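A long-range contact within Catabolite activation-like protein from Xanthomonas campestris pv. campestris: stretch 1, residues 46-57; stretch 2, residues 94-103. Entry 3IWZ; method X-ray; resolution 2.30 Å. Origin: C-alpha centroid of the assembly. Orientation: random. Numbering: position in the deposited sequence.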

# COMPACT_ATOMS: atom_id res chain seq x y z
N PHE D 46 6.51 12.32 -13.52
CA PHE D 46 7.77 11.67 -13.18
C PHE D 46 7.62 10.16 -13.29
O PHE D 46 6.54 9.60 -13.02
N ARG D 47 8.69 9.50 -13.72
CA ARG D 47 8.69 8.06 -13.92
C ARG D 47 9.73 7.38 -13.01
O ARG D 47 10.64 8.04 -12.50
N PRO D 48 9.60 6.06 -12.79
CA PRO D 48 10.59 5.42 -11.92
C PRO D 48 11.99 5.75 -12.43
O PRO D 48 12.26 5.64 -13.62
N GLY D 49 12.86 6.17 -11.52
CA GLY D 49 14.23 6.49 -11.90
C GLY D 49 14.58 7.96 -11.73
O GLY D 49 15.73 8.30 -11.45
N ASP D 50 13.59 8.83 -11.90
CA ASP D 50 13.84 10.26 -11.77
C ASP D 50 14.26 10.67 -10.37
O ASP D 50 14.00 9.97 -9.39
N PRO D 51 14.93 11.83 -10.25
CA PRO D 51 15.34 12.27 -8.92
C PRO D 51 14.09 12.41 -8.06
O PRO D 51 13.01 12.69 -8.57
N ALA D 52 14.23 12.20 -6.75
CA ALA D 52 13.10 12.32 -5.85
C ALA D 52 13.44 13.27 -4.73
O ALA D 52 13.85 12.85 -3.65
N GLY D 53 13.30 14.56 -4.99
CA GLY D 53 13.59 15.55 -3.98
C GLY D 53 12.44 16.53 -3.90
O GLY D 53 12.54 17.58 -3.28
N THR D 54 11.32 16.14 -4.51
CA THR D 54 10.14 16.99 -4.55
C THR D 54 8.82 16.33 -4.14
O THR D 54 8.57 15.16 -4.42
N LEU D 55 7.98 17.11 -3.48
CA LEU D 55 6.69 16.63 -3.04
C LEU D 55 5.69 17.38 -3.91
O LEU D 55 5.93 18.52 -4.29
N TYR D 56 4.57 16.75 -4.23
CA TYR D 56 3.55 17.42 -5.03
C TYR D 56 2.23 17.46 -4.30
O TYR D 56 1.88 16.53 -3.57
N TYR D 57 1.51 18.56 -4.48
CA TYR D 57 0.19 18.74 -3.89
C TYR D 57 -0.73 19.06 -5.07
O TYR D 57 -0.52 20.04 -5.78
N GLU D 94 14.24 8.06 2.57
CA GLU D 94 15.35 8.64 1.84
C GLU D 94 15.68 7.74 0.66
O GLU D 94 16.08 6.59 0.83
N SER D 95 15.48 8.26 -0.54
CA SER D 95 15.75 7.53 -1.76
C SER D 95 16.21 8.55 -2.78
O SER D 95 15.86 9.73 -2.69
N ASP D 96 16.99 8.12 -3.75
CA ASP D 96 17.48 9.04 -4.76
C ASP D 96 16.52 9.05 -5.94
O ASP D 96 16.53 9.98 -6.74
N THR D 97 15.68 8.03 -6.03
CA THR D 97 14.75 7.92 -7.15
C THR D 97 13.28 7.60 -6.83
O THR D 97 12.93 7.20 -5.71
N ARG D 98 12.43 7.79 -7.84
CA ARG D 98 11.00 7.52 -7.75
C ARG D 98 10.81 6.03 -7.96
O ARG D 98 11.66 5.37 -8.57
N GLU D 99 9.70 5.49 -7.48
CA GLU D 99 9.42 4.08 -7.66
C GLU D 99 8.16 3.87 -8.50
O GLU D 99 7.83 2.75 -8.89
N VAL D 100 7.44 4.95 -8.79
CA VAL D 100 6.22 4.83 -9.58
C VAL D 100 6.08 5.98 -10.57
O VAL D 100 6.85 6.95 -10.54
N ILE D 101 5.06 5.87 -11.42
CA ILE D 101 4.73 6.89 -12.41
C ILE D 101 3.59 7.76 -11.88
O ILE D 101 2.61 7.24 -11.35
N LEU D 102 3.74 9.07 -12.04
CA LEU D 102 2.73 10.05 -11.66
C LEU D 102 2.27 10.63 -13.00
O LEU D 102 3.00 11.37 -13.65
N ARG D 103 1.05 10.28 -13.40
CA ARG D 103 0.51 10.70 -14.69
C ARG D 103 -0.80 11.47 -14.58
O ARG D 103 -1.76 11.01 -13.96

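The strongest polar interaction between the two stretches is made by R98, whose CA-to-CB bond points toward stretch 1. Its NH2 donates to T54 O at 2.8 Å with an N-H...O angle of 162°, close to linear; NH1 reaches the same oxygen, R98 NH1 to T54 O, at 3.3 Å and a more bent 135°. The carbonyl thus lies at the edge of the guanidinium, near its plane, where the N-H bonds point. The rotamer (chi1 m, chi2 m, chi3 t, chi4 -171°) folds the chain near its root and then extends it to reach the strand at T54. NH1 has a further partner elsewhere in the structure.

Backbone bonds hold the base of this arginine in place. R98 N donates to D50 O (3.1 Å, 137°), and R98 O accepts from G49 N (3.3 Å, 151°). Farther along, L102 N to F46 O is 3.0 Å at 164°, whereas A52 N to D96 O, 3.2 Å at 131°, is weak. Within stretch 1, D50 (chi1 m) turns its carboxylate back on the loop: R47 N to D50 OD2 measures 2.7 Å at 168°, a bond that braces the turn that G49 helps to form. At phi 115° and psi -31°, a CB on G49 would jam against the preceding carbonyl oxygen.

The flat faces of the R98 guanidinium are covered as well. F46 (chi1 p) stacks on one, with centres 4.1 Å apart and planes at 14°; R98 CZ sits 25° off the ring normal, a cation-pi geometry. A52 CA covers the opposite face, 3.8 Å from R98 CZ, while the A52 methyl points toward stretch 2 and places CB 3.9 Å from R98 CD.

F46 is itself sandwiched. R98 CD lies 3.6 Å from the F46 ring centroid, 13° off the normal; over the other face, L102 CB lies 3.7 Å from that centroid at 12°. Both are CH-pi contacts. L102 (chi1 t, chi2 p) also brings CD2 to 3.6 Å from F46 CE2 and to 4.0 Å from CD2 of Y56, whose chi1 is m and whose CA-to-CB bond points toward stretch 2. At the F46 ring edge, CE1 approaches V100 O at 3.2 Å.

Outward from this core, P48 CD packs on I101 CG1 at 3.6 Å. I101 (chi1 m, chi2 t) also meets R47: its CG1 lies over one face of the R47 guanidinium, and R47 NH2 comes within 3.3 Å of I101 CD1, although the R47 CA-to-CB bond points away.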

# COMPACT_ATOMS: atom_id res chain seq x y z
CB PHE D 46 8.32 12.10 -11.79
CG PHE D 46 7.50 11.64 -10.61
CD1 PHE D 46 7.31 10.29 -10.35
CD2 PHE D 46 6.96 12.57 -9.74
CE1 PHE D 46 6.59 9.87 -9.24
CE2 PHE D 46 6.23 12.16 -8.62
CZ PHE D 46 6.05 10.81 -8.38
CB ARG D 47 8.99 7.76 -15.39
CG ARG D 47 8.30 8.74 -16.33
CD ARG D 47 8.28 8.29 -17.79
NE ARG D 47 7.36 7.19 -17.99
CZ ARG D 47 7.72 5.91 -18.03
NH1 ARG D 47 9.00 5.58 -17.88
NH2 ARG D 47 6.80 4.97 -18.19
CB PRO D 48 10.26 3.93 -12.06
CG PRO D 48 8.79 3.94 -12.31
CD PRO D 48 8.62 5.08 -13.29
CB ASP D 50 12.59 11.04 -12.16
CG ASP D 50 12.20 10.81 -13.60
OD1 ASP D 50 13.10 10.63 -14.45
OD2 ASP D 50 10.99 10.84 -13.89
CB PRO D 51 16.00 13.62 -9.19
CG PRO D 51 16.56 13.45 -10.55
CD PRO D 51 15.43 12.75 -11.28
CB ALA D 52 12.72 10.95 -5.29
CB THR D 54 9.97 17.56 -5.97
OG1 THR D 54 11.13 18.33 -6.32
CG2 THR D 54 8.73 18.44 -6.06
CB LEU D 55 6.47 17.00 -1.57
CG LEU D 55 5.44 16.30 -0.69
CD1 LEU D 55 4.82 17.36 0.24
CD2 LEU D 55 4.36 15.65 -1.50
CB TYR D 56 3.36 16.70 -6.36
CG TYR D 56 4.52 16.84 -7.31
CD1 TYR D 56 4.73 18.02 -8.02
CD2 TYR D 56 5.39 15.77 -7.52
CE1 TYR D 56 5.77 18.13 -8.92
CE2 TYR D 56 6.44 15.88 -8.42
CZ TYR D 56 6.62 17.06 -9.12
OH TYR D 56 7.65 17.16 -10.02
CB TYR D 57 0.20 19.91 -2.91
CG TYR D 57 -1.16 20.25 -2.37
CD1 TYR D 57 -1.64 19.66 -1.20
CD2 TYR D 57 -1.98 21.16 -3.02
CE1 TYR D 57 -2.91 19.96 -0.71
CE2 TYR D 57 -3.25 21.48 -2.54
CZ TYR D 57 -3.70 20.87 -1.38
OH TYR D 57 -4.95 21.19 -0.90
CB GLU D 94 16.57 8.79 2.76
CG GLU D 94 16.36 9.78 3.91
CD GLU D 94 17.45 9.69 4.97
OE1 GLU D 94 18.63 9.91 4.62
OE2 GLU D 94 17.13 9.40 6.14
CB SER D 95 14.49 6.81 -2.24
OG SER D 95 14.77 5.94 -3.33
CB ASP D 96 18.87 8.63 -5.25
CG ASP D 96 19.88 8.50 -4.12
OD1 ASP D 96 21.02 8.06 -4.40
OD2 ASP D 96 19.56 8.84 -2.95
CB THR D 97 15.26 6.86 -8.12
OG1 THR D 97 15.32 5.59 -7.45
CG2 THR D 97 16.67 7.22 -8.61
CB ARG D 98 10.24 8.25 -8.85
CG ARG D 98 10.31 9.77 -8.82
CD ARG D 98 9.67 10.35 -7.59
NE ARG D 98 9.69 11.80 -7.65
CZ ARG D 98 9.35 12.61 -6.65
NH1 ARG D 98 8.96 12.10 -5.48
NH2 ARG D 98 9.43 13.93 -6.80
CB GLU D 99 9.26 3.39 -6.29
CG GLU D 99 9.89 2.00 -6.25
CD GLU D 99 11.40 2.08 -6.32
OE1 GLU D 99 12.00 1.33 -7.11
OE2 GLU D 99 11.99 2.88 -5.57
CB VAL D 100 4.96 4.85 -8.68
CG1 VAL D 100 5.06 3.78 -7.61
CG2 VAL D 100 4.79 6.22 -8.04
CB ILE D 101 4.18 6.29 -13.72
CG1 ILE D 101 5.17 5.31 -14.34
CG2 ILE D 101 3.87 7.41 -14.70
CD1 ILE D 101 4.68 4.70 -15.66
CB LEU D 102 3.32 11.16 -10.80
CG LEU D 102 2.37 12.33 -10.52
CD1 LEU D 102 1.17 11.85 -9.71
CD2 LEU D 102 3.12 13.44 -9.78
CB ARG D 103 0.34 9.44 -15.54
CG ARG D 103 -0.44 9.57 -16.83
CD ARG D 103 -0.57 8.18 -17.47
NE ARG D 103 0.73 7.63 -17.84
CZ ARG D 103 0.95 6.36 -18.17
NH1 ARG D 103 -0.05 5.48 -18.18
NH2 ARG D 103 2.17 5.96 -18.50